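Side-chain contacts in hemoglobin subunit beta (Isurus oxyrinchus, PDB 3MKB), which probably carries oxygen in shark blood as the heme-bearing beta subunit of a four-chain hemoglobin: residues 23-28 / 52-57; 62-67 / 73-78; 91-96 / 130-135. One frame throughout, in Å; residues are numbered along the deposited sequence.

Contact 1. Residues 23-28 / 52-57; sequences IGTKAL and IHAAIV. With HEM (protoporphyrin IX containing Fe), chain F.
The methyl group of Ala54 presses on the backbone of helix 20-34 beside Gly24. Ala54 CB lies 3.4 Å from Gly24 C. It is closer still to Thr25 N, at 3.2 Å. Gly24 has no side chain, so the two backbones can come together here, with CA of Gly24 4.8 Å from CA of Ala54. The axes of the two short segments approach to 7.9 Å, and their directions differ by 115°. This is the tight part of the contact, and it is buried.

Leu28 extends the buried side toward the heme. It meets His53 at about a right angle, and Leu28 CD1 is 4.1 Å from His53 CB. CG of His53 is anti to the backbone N (chi1 -174°), which carries the ring to the porphyrin, edge first. HEM FE binds a water at 2.2 Å on the side of the porphyrin that faces His53. Val57 also reaches the porphyrin, with CG1 3.9 Å from HEM C2B. Phe42 meets the His53 ring edge-to-face.

The looser side starts at Thr25, which is partly exposed. Its OG1 passes Ala54 CB at 3.4 Å but is hydrogen-bonded back to Ser21 O in its own helix. Beyond it, Lys26 and Ala55 point away from the contact and are exposed.

The close glycine-alanine crossing matches the B/E helix crossing of the globin fold. His53 and Val57 sit where globins carry the distal histidine and distal valine, so the same helix that packs on Gly24 also forms the distal wall of the heme pocket.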
# COMPACT_ATOMS: atom_id res chain seq x y z
N ILE B 23 -14.41 -20.37 10.83
CA ILE B 23 -13.80 -19.07 10.61
C ILE B 23 -13.15 -18.91 9.21
O ILE B 23 -13.42 -17.93 8.55
CB ILE B 23 -12.77 -18.75 11.73
CG1 ILE B 23 -13.44 -18.71 13.12
CG2 ILE B 23 -12.00 -17.48 11.43
CD1 ILE B 23 -12.43 -18.75 14.31
N GLY B 24 -12.27 -19.84 8.81
CA GLY B 24 -11.61 -19.82 7.51
C GLY B 24 -12.59 -19.86 6.35
O GLY B 24 -12.44 -19.12 5.36
N THR B 25 -13.62 -20.67 6.51
CA THR B 25 -14.64 -20.81 5.48
C THR B 25 -15.32 -19.44 5.27
O THR B 25 -15.35 -18.94 4.15
CB THR B 25 -15.66 -21.94 5.84
OG1 THR B 25 -14.95 -23.19 5.91
CG2 THR B 25 -16.72 -22.06 4.76
N LYS B 26 -15.82 -18.83 6.34
CA LYS B 26 -16.42 -17.48 6.28
C LYS B 26 -15.43 -16.44 5.81
O LYS B 26 -15.82 -15.55 5.07
CB LYS B 26 -16.98 -17.04 7.63
CG LYS B 26 -17.95 -18.01 8.23
CD LYS B 26 -18.36 -17.57 9.63
CE LYS B 26 -19.10 -18.69 10.36
NZ LYS B 26 -19.52 -18.30 11.75
N ALA B 27 -14.17 -16.52 6.26
CA ALA B 27 -13.18 -15.49 5.80
C ALA B 27 -12.95 -15.52 4.28
O ALA B 27 -12.88 -14.48 3.62
CB ALA B 27 -11.84 -15.61 6.54
N LEU B 28 -12.77 -16.73 3.74
CA LEU B 28 -12.64 -16.96 2.32
C LEU B 28 -13.86 -16.40 1.56
O LEU B 28 -13.70 -15.69 0.52
CB LEU B 28 -12.48 -18.48 2.09
CG LEU B 28 -11.49 -19.13 1.15
CD1 LEU B 28 -12.20 -19.80 -0.05
CD2 LEU B 28 -10.27 -18.27 0.69
N ILE B 52 -13.77 -26.57 1.87
CA ILE B 52 -12.58 -27.40 1.60
C ILE B 52 -11.31 -26.59 1.57
O ILE B 52 -10.24 -27.02 2.01
CB ILE B 52 -12.65 -28.04 0.21
CG1 ILE B 52 -14.03 -28.60 -0.04
CG2 ILE B 52 -11.57 -29.04 0.07
CD1 ILE B 52 -14.31 -29.91 0.64
N HIS B 53 -11.40 -25.39 0.99
CA HIS B 53 -10.20 -24.62 0.87
C HIS B 53 -9.74 -24.09 2.22
O HIS B 53 -8.54 -24.05 2.51
CB HIS B 53 -10.33 -23.50 -0.14
CG HIS B 53 -9.02 -22.81 -0.36
ND1 HIS B 53 -8.09 -23.25 -1.27
CD2 HIS B 53 -8.46 -21.76 0.28
CE1 HIS B 53 -7.02 -22.48 -1.21
NE2 HIS B 53 -7.22 -21.57 -0.27
N ALA B 54 -10.70 -23.73 3.07
CA ALA B 54 -10.41 -23.24 4.43
C ALA B 54 -9.68 -24.25 5.29
O ALA B 54 -8.85 -23.89 6.15
CB ALA B 54 -11.69 -22.85 5.10
N ALA B 55 -10.01 -25.53 5.07
CA ALA B 55 -9.36 -26.63 5.74
C ALA B 55 -7.86 -26.69 5.41
O ALA B 55 -7.02 -26.96 6.28
CB ALA B 55 -10.08 -27.95 5.42
N ILE B 56 -7.53 -26.42 4.15
CA ILE B 56 -6.13 -26.34 3.73
C ILE B 56 -5.41 -25.19 4.46
O ILE B 56 -4.40 -25.40 5.15
CB ILE B 56 -5.99 -26.15 2.20
CG1 ILE B 56 -7.11 -26.92 1.47
CG2 ILE B 56 -4.61 -26.61 1.75
CD1 ILE B 56 -6.83 -27.35 -0.02
N VAL B 57 -5.97 -23.98 4.33
CA VAL B 57 -5.38 -22.76 4.90
C VAL B 57 -5.18 -22.92 6.40
O VAL B 57 -4.10 -22.66 6.94
CB VAL B 57 -6.25 -21.51 4.61
CG1 VAL B 57 -5.65 -20.27 5.22
CG2 VAL B 57 -6.41 -21.32 3.13
CHA HEM F . -3.27 -24.08 -1.70
CHB HEM F . -2.10 -22.20 2.59
CHC HEM F . -3.40 -17.92 0.89
CHD HEM F . -4.86 -19.83 -3.36
C1A HEM F . -2.78 -23.89 -0.44
C2A HEM F . -2.11 -24.90 0.31
C3A HEM F . -1.81 -24.39 1.49
C4A HEM F . -2.26 -23.04 1.51
CMA HEM F . -1.08 -25.13 2.63
CAA HEM F . -1.83 -26.35 -0.15
CBA HEM F . -0.56 -26.41 -0.99
CGA HEM F . -0.26 -27.87 -1.29
O1A HEM F . 0.28 -28.58 -0.41
O2A HEM F . -0.57 -28.32 -2.41
C1B HEM F . -2.35 -20.87 2.55
C2B HEM F . -2.14 -19.91 3.63
C3B HEM F . -2.52 -18.72 3.13
C4B HEM F . -2.97 -18.89 1.74
CMB HEM F . -1.60 -20.16 5.08
CAB HEM F . -2.48 -17.37 3.87
CBB HEM F . -1.84 -16.38 3.23
C1C HEM F . -3.94 -18.07 -0.39
C2C HEM F . -4.58 -17.05 -1.19
C3C HEM F . -5.00 -17.59 -2.33
C4C HEM F . -4.61 -18.96 -2.33
CMC HEM F . -4.83 -15.59 -0.82
CAC HEM F . -5.72 -16.87 -3.49
CBC HEM F . -6.71 -15.97 -3.27
C1D HEM F . -4.63 -21.17 -3.30
C2D HEM F . -5.01 -22.16 -4.28
C3D HEM F . -4.50 -23.48 -3.72
C4D HEM F . -3.88 -23.16 -2.47
CMD HEM F . -5.77 -21.95 -5.60
CAD HEM F . -4.61 -24.91 -4.31
CBD HEM F . -5.96 -25.52 -4.00
CGD HEM F . -6.03 -26.80 -4.85
O1D HEM F . -6.05 -27.90 -4.25
O2D HEM F . -6.05 -26.76 -6.13
NA HEM F . -2.87 -22.73 0.31
NB HEM F . -2.83 -20.22 1.44
NC HEM F . -3.97 -19.25 -1.13
ND HEM F . -3.96 -21.79 -2.27
FE HEM F . -3.32 -20.92 -0.48
O HOH W 1 -5.35 -20.79 0.35

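Contact 2. Residues 62-67 / 73-78; sequences QDAVKH and AEFVNI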
# COMPACT_ATOMS: atom_id res chain seq x y z
N GLN B 62 -2.32 -23.46 11.59
CA GLN B 62 -2.01 -24.27 12.75
C GLN B 62 -0.52 -24.66 12.75
O GLN B 62 0.12 -24.65 13.81
CB GLN B 62 -2.95 -25.48 12.83
CG GLN B 62 -4.36 -25.16 13.40
CD GLN B 62 -4.80 -26.12 14.56
OE1 GLN B 62 -5.95 -26.05 15.05
NE2 GLN B 62 -3.89 -27.00 14.99
N ASP B 63 0.04 -24.94 11.56
CA ASP B 63 1.49 -25.21 11.42
C ASP B 63 2.36 -24.04 11.87
O ASP B 63 3.38 -24.23 12.56
CB ASP B 63 1.81 -25.67 9.97
CG ASP B 63 3.27 -26.11 9.77
OD1 ASP B 63 3.84 -25.65 8.74
OD2 ASP B 63 3.85 -26.91 10.57
N ALA B 64 1.92 -22.82 11.52
CA ALA B 64 2.58 -21.58 12.00
C ALA B 64 2.38 -21.40 13.49
O ALA B 64 3.29 -20.98 14.18
CB ALA B 64 2.06 -20.31 11.25
N VAL B 65 1.18 -21.74 13.97
CA VAL B 65 0.88 -21.70 15.39
C VAL B 65 1.83 -22.60 16.17
O VAL B 65 2.43 -22.14 17.15
CB VAL B 65 -0.58 -22.03 15.74
CG1 VAL B 65 -0.75 -22.09 17.28
CG2 VAL B 65 -1.54 -21.02 15.09
N LYS B 66 1.99 -23.85 15.71
CA LYS B 66 2.83 -24.83 16.44
C LYS B 66 4.28 -24.45 16.46
O LYS B 66 5.07 -25.10 17.14
CB LYS B 66 2.69 -26.24 15.87
CG LYS B 66 1.87 -27.22 16.73
CD LYS B 66 0.37 -27.27 16.30
CE LYS B 66 -0.41 -25.99 16.74
NZ LYS B 66 -1.73 -25.75 16.07
N HIS B 67 4.64 -23.41 15.72
CA HIS B 67 6.04 -23.04 15.48
C HIS B 67 6.22 -21.54 15.31
O HIS B 67 6.95 -21.09 14.43
CB HIS B 67 6.57 -23.71 14.21
CG HIS B 67 6.60 -25.21 14.27
ND1 HIS B 67 7.63 -25.91 14.83
CD2 HIS B 67 5.73 -26.14 13.79
CE1 HIS B 67 7.39 -27.21 14.72
NE2 HIS B 67 6.25 -27.37 14.09
N ALA B 73 10.71 -20.90 7.93
CA ALA B 73 11.24 -22.25 7.67
C ALA B 73 10.17 -23.36 7.39
O ALA B 73 10.48 -24.31 6.67
CB ALA B 73 12.17 -22.66 8.82
N GLU B 74 8.95 -23.25 7.92
CA GLU B 74 7.94 -24.30 7.69
C GLU B 74 7.12 -24.01 6.45
O GLU B 74 6.35 -24.86 5.97
CB GLU B 74 7.02 -24.51 8.91
CG GLU B 74 7.68 -24.34 10.32
CD GLU B 74 8.41 -25.58 10.86
OE1 GLU B 74 8.06 -26.75 10.53
OE2 GLU B 74 9.34 -25.37 11.68
N PHE B 75 7.29 -22.81 5.90
CA PHE B 75 6.43 -22.42 4.81
C PHE B 75 7.12 -22.49 3.43
O PHE B 75 6.52 -22.13 2.41
CB PHE B 75 5.81 -21.03 5.12
CG PHE B 75 4.46 -21.09 5.78
CD1 PHE B 75 3.33 -20.55 5.14
CD2 PHE B 75 4.28 -21.68 7.04
CE1 PHE B 75 2.06 -20.60 5.71
CE2 PHE B 75 3.01 -21.73 7.63
CZ PHE B 75 1.89 -21.18 6.96
N VAL B 76 8.38 -22.96 3.40
CA VAL B 76 9.16 -23.01 2.14
C VAL B 76 8.40 -23.66 0.99
O VAL B 76 8.20 -23.04 -0.08
CB VAL B 76 10.61 -23.58 2.30
CG1 VAL B 76 11.48 -23.19 1.11
CG2 VAL B 76 11.25 -23.06 3.53
N ASN B 77 7.94 -24.89 1.21
CA ASN B 77 7.25 -25.62 0.18
C ASN B 77 5.87 -25.03 -0.11
O ASN B 77 5.42 -25.03 -1.27
CB ASN B 77 7.14 -27.11 0.57
CG ASN B 77 8.43 -27.65 1.16
OD1 ASN B 77 8.47 -28.08 2.34
ND2 ASN B 77 9.52 -27.59 0.36
N ILE B 78 5.21 -24.51 0.93
CA ILE B 78 3.90 -23.86 0.75
C ILE B 78 4.09 -22.65 -0.15
O ILE B 78 3.35 -22.42 -1.10
CB ILE B 78 3.22 -23.47 2.11
CG1 ILE B 78 2.68 -24.71 2.83
CG2 ILE B 78 2.03 -22.48 1.88
CD1 ILE B 78 2.80 -24.66 4.35
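His67 and Glu74 stack flat against each other. The imidazole and carboxylate planes are only 12° apart, although the two side chains as a whole cross at about a right angle. Glu74 OE2 lies over one face of the ring, toward its rim, 3.6 Å from His67 ND1. The bend of the Glu74 chain at chi2 (-84°) lays the carboxylate along that face. The carbonyl oxygen of Asp63 lies in the plane of the His67 ring, at its edge. An imidazole that carried a proton would probably ease the negative charge of Glu74. With an alanine here the flat cover over Glu74 would be gone, and its carboxylate would probably be freer to turn beside Asp63.

Asp63 also crosses Glu74 at about a right angle, but here the flat groups do not stack: the two carboxylate planes are 80° apart. Asp63 OD1 lies against the aliphatic part of Glu74, 3.4 Å from Glu74 CB. The like charges stay further apart, with Asp63 OD2 4.2 Å from Glu74 OE1.

The apolar part is formed by Phe75, Ala64 and Ile78. Phe75 reaches back so that its CE2 is 4.0 Å from Ala64 CB, an oblique approach. Ile78 CD1 covers one face of the Phe75 ring, 4.1 Å above its plane and over its centre.

The contact bridges the loop after helix 50-65, joining the C-terminal part of that helix to the short helix 71-74 and the start of helix 76-85. Phe75 continues inward to Ala130 and Ile131 of helix 114-132 and touches the heme. Val65, on another side of helix 50-65, packs on Phe123 of helix 114-132 and on Ile11 and Phe15 of helix 5-17.

Contact 3. Residues 91-96 / 130-135; sequences GSFHLL and AISSQY. With HEM (protoporphyrin IX containing Fe), chain F.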
# COMPACT_ATOMS: atom_id res chain seq x y z
N GLY B 91 0.39 -9.95 -3.20
CA GLY B 91 -0.24 -8.72 -2.75
C GLY B 91 -1.66 -8.93 -2.33
O GLY B 91 -2.26 -8.04 -1.71
N SER B 92 -2.21 -10.08 -2.70
CA SER B 92 -3.55 -10.50 -2.33
C SER B 92 -3.59 -11.39 -1.04
O SER B 92 -4.64 -11.62 -0.45
CB SER B 92 -4.22 -11.21 -3.51
OG SER B 92 -4.32 -10.32 -4.65
N PHE B 93 -2.45 -11.89 -0.59
CA PHE B 93 -2.44 -12.64 0.68
C PHE B 93 -3.13 -11.93 1.88
O PHE B 93 -3.90 -12.55 2.60
CB PHE B 93 -1.01 -13.00 1.07
CG PHE B 93 -0.37 -14.12 0.22
CD1 PHE B 93 -1.13 -15.21 -0.18
CD2 PHE B 93 0.97 -14.06 -0.15
CE1 PHE B 93 -0.61 -16.21 -0.94
CE2 PHE B 93 1.54 -15.09 -0.89
CZ PHE B 93 0.74 -16.17 -1.31
N HIS B 94 -2.83 -10.65 2.13
CA HIS B 94 -3.43 -9.95 3.25
C HIS B 94 -4.95 -9.74 3.10
O HIS B 94 -5.60 -9.37 4.03
CB HIS B 94 -2.73 -8.58 3.49
CG HIS B 94 -3.19 -7.49 2.56
ND1 HIS B 94 -4.21 -6.63 2.88
CD2 HIS B 94 -2.80 -7.17 1.30
CE1 HIS B 94 -4.43 -5.81 1.86
NE2 HIS B 94 -3.60 -6.13 0.89
N LEU B 95 -5.48 -9.84 1.89
CA LEU B 95 -6.94 -9.75 1.71
C LEU B 95 -7.60 -10.95 2.40
O LEU B 95 -8.65 -10.84 2.98
CB LEU B 95 -7.28 -9.71 0.22
CG LEU B 95 -6.59 -8.56 -0.50
CD1 LEU B 95 -6.97 -8.53 -2.05
CD2 LEU B 95 -6.96 -7.26 0.17
N LEU B 96 -6.96 -12.11 2.32
CA LEU B 96 -7.38 -13.27 3.06
C LEU B 96 -7.23 -13.08 4.55
O LEU B 96 -8.15 -13.26 5.27
CB LEU B 96 -6.64 -14.52 2.62
CG LEU B 96 -7.10 -15.78 3.34
CD1 LEU B 96 -8.59 -15.96 3.21
CD2 LEU B 96 -6.37 -17.01 2.84
N ALA B 130 6.11 -15.19 5.49
CA ALA B 130 6.54 -16.59 5.32
C ALA B 130 6.09 -17.20 3.98
O ALA B 130 6.89 -17.84 3.27
CB ALA B 130 6.02 -17.42 6.45
N ILE B 131 4.81 -17.01 3.64
CA ILE B 131 4.25 -17.51 2.41
C ILE B 131 4.67 -16.67 1.16
O ILE B 131 4.62 -17.16 0.01
CB ILE B 131 2.72 -17.70 2.51
CG1 ILE B 131 2.22 -18.70 1.45
CG2 ILE B 131 1.97 -16.30 2.61
CD1 ILE B 131 0.73 -19.04 1.55
N SER B 132 5.17 -15.45 1.40
CA SER B 132 5.72 -14.61 0.32
C SER B 132 7.20 -14.81 0.02
O SER B 132 7.69 -14.30 -0.99
CB SER B 132 5.49 -13.12 0.59
OG SER B 132 4.12 -12.87 0.82
N SER B 133 7.90 -15.58 0.85
CA SER B 133 9.36 -15.56 0.83
C SER B 133 9.99 -16.17 -0.44
O SER B 133 11.06 -15.76 -0.88
CB SER B 133 9.94 -16.21 2.09
OG SER B 133 11.35 -15.98 2.17
N GLN B 134 9.28 -17.10 -1.08
CA GLN B 134 9.81 -17.72 -2.29
C GLN B 134 9.34 -17.11 -3.59
O GLN B 134 9.49 -17.73 -4.65
CB GLN B 134 9.46 -19.20 -2.27
CG GLN B 134 10.02 -19.89 -1.03
CD GLN B 134 11.56 -19.84 -0.99
OE1 GLN B 134 12.15 -19.67 0.09
NE2 GLN B 134 12.21 -19.99 -2.16
N TYR B 135 8.73 -15.95 -3.54
CA TYR B 135 8.38 -15.30 -4.83
C TYR B 135 9.65 -14.62 -5.32
O TYR B 135 10.26 -13.84 -4.61
CB TYR B 135 7.28 -14.25 -4.69
CG TYR B 135 5.91 -14.85 -4.60
CD1 TYR B 135 5.02 -14.69 -5.62
CD2 TYR B 135 5.51 -15.59 -3.46
CE1 TYR B 135 3.75 -15.23 -5.55
CE2 TYR B 135 4.22 -16.15 -3.37
CZ TYR B 135 3.35 -15.95 -4.42
OH TYR B 135 2.09 -16.48 -4.39
CHA HEM F . -3.27 -24.08 -1.70
CHB HEM F . -2.10 -22.20 2.59
CHC HEM F . -3.40 -17.92 0.89
CHD HEM F . -4.86 -19.83 -3.36
C1A HEM F . -2.78 -23.89 -0.44
C2A HEM F . -2.11 -24.90 0.31
C3A HEM F . -1.81 -24.39 1.49
C4A HEM F . -2.26 -23.04 1.51
CMA HEM F . -1.08 -25.13 2.63
CAA HEM F . -1.83 -26.35 -0.15
CBA HEM F . -0.56 -26.41 -0.99
CGA HEM F . -0.26 -27.87 -1.29
O1A HEM F . 0.28 -28.58 -0.41
O2A HEM F . -0.57 -28.32 -2.41
C1B HEM F . -2.35 -20.87 2.55
C2B HEM F . -2.14 -19.91 3.63
C3B HEM F . -2.52 -18.72 3.13
C4B HEM F . -2.97 -18.89 1.74
CMB HEM F . -1.60 -20.16 5.08
CAB HEM F . -2.48 -17.37 3.87
CBB HEM F . -1.84 -16.38 3.23
C1C HEM F . -3.94 -18.07 -0.39
C2C HEM F . -4.58 -17.05 -1.19
C3C HEM F . -5.00 -17.59 -2.33
C4C HEM F . -4.61 -18.96 -2.33
CMC HEM F . -4.83 -15.59 -0.82
CAC HEM F . -5.72 -16.87 -3.49
CBC HEM F . -6.71 -15.97 -3.27
C1D HEM F . -4.63 -21.17 -3.30
C2D HEM F . -5.01 -22.16 -4.28
C3D HEM F . -4.50 -23.48 -3.72
C4D HEM F . -3.88 -23.16 -2.47
CMD HEM F . -5.77 -21.95 -5.60
CAD HEM F . -4.61 -24.91 -4.31
CBD HEM F . -5.96 -25.52 -4.00
CGD HEM F . -6.03 -26.80 -4.85
O1D HEM F . -6.05 -27.90 -4.25
O2D HEM F . -6.05 -26.76 -6.13
NA HEM F . -2.87 -22.73 0.31
NB HEM F . -2.83 -20.22 1.44
NC HEM F . -3.97 -19.25 -1.13
ND HEM F . -3.96 -21.79 -2.27
FE HEM F . -3.32 -20.92 -0.48
O HOH W 1 -5.35 -20.79 0.35
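The Phe93 ring has Ile131 over one face and the Ser132 hydroxyl and HEM C1C at its edges, while Tyr135 approaches it obliquely. In this globin fold it joins the start of helix 93-108 to the end of helix 114-132, at the wall of the heme pocket. Ile131 CG2 makes a CH-pi contact, 3.8 Å from the ring centroid and 17° off the normal. At the edge, near the ring plane, Ser132 OG is 3.5 Å from Phe93 CD2. That hydroxyl is hydrogen-bonded to Ile128 O, one turn back in its own helix. HEM C1C lies in the ring plane at another edge, where Phe93 CE1 comes 3.7 Å from HEM CHC.

Tyr135 comes from the opposite direction. The two rings meet obliquely, with planes 82° apart and centroids 6.0 Å apart. Tyr135 OH is 3.4 Å from Phe93 CZ. Its hydrogen bond goes elsewhere, to Ile88 O. The carbonyl oxygen of Ile131 lies at the edge of the Tyr135 ring, in its plane. A tyrosine one residue from the C-terminus, bonded to a carbonyl just before helix 93-108, is a familiar hemoglobin feature. The type I turn from Ser132 to Tyr135 brings it back to this place.

The contact also borders the alpha subunit. Tyr135 packs on Gly38 of the alpha chain, and Ser92 OG is hydrogen-bonded to Asp94 OD2 of the same chain.

Ile131 divides its two branches between ring and heme. CG1 is anti to the backbone N (chi1 -158°) and the chain stays extended, while CG2 turns to the Phe93 face. The far methyl, Ile131 CD1, ends 3.6 Å from HEM C3B.

Overall arrangement
The contacts follow one another along the chain in the order 1, 2, 3. Contacts 1 and 2 both use helix 50-65, yet their centres are about 17 Å apart and they do not touch. Contact 3 touches both. The centres of contacts 1 and 3 are about 16 Å apart, and the two meet through Leu96 on Leu28 and Val57. Those of contacts 2 and 3 are about 13 Å apart, and these two meet through Ile78 and Ile131. All three supply residues to the heme pocket. Together they tie helices 20-34, 50-65, 71-74, 76-85, 93-108 and 114-132 round one heme, as in other globins, and contact 3 extends to the alpha subunit.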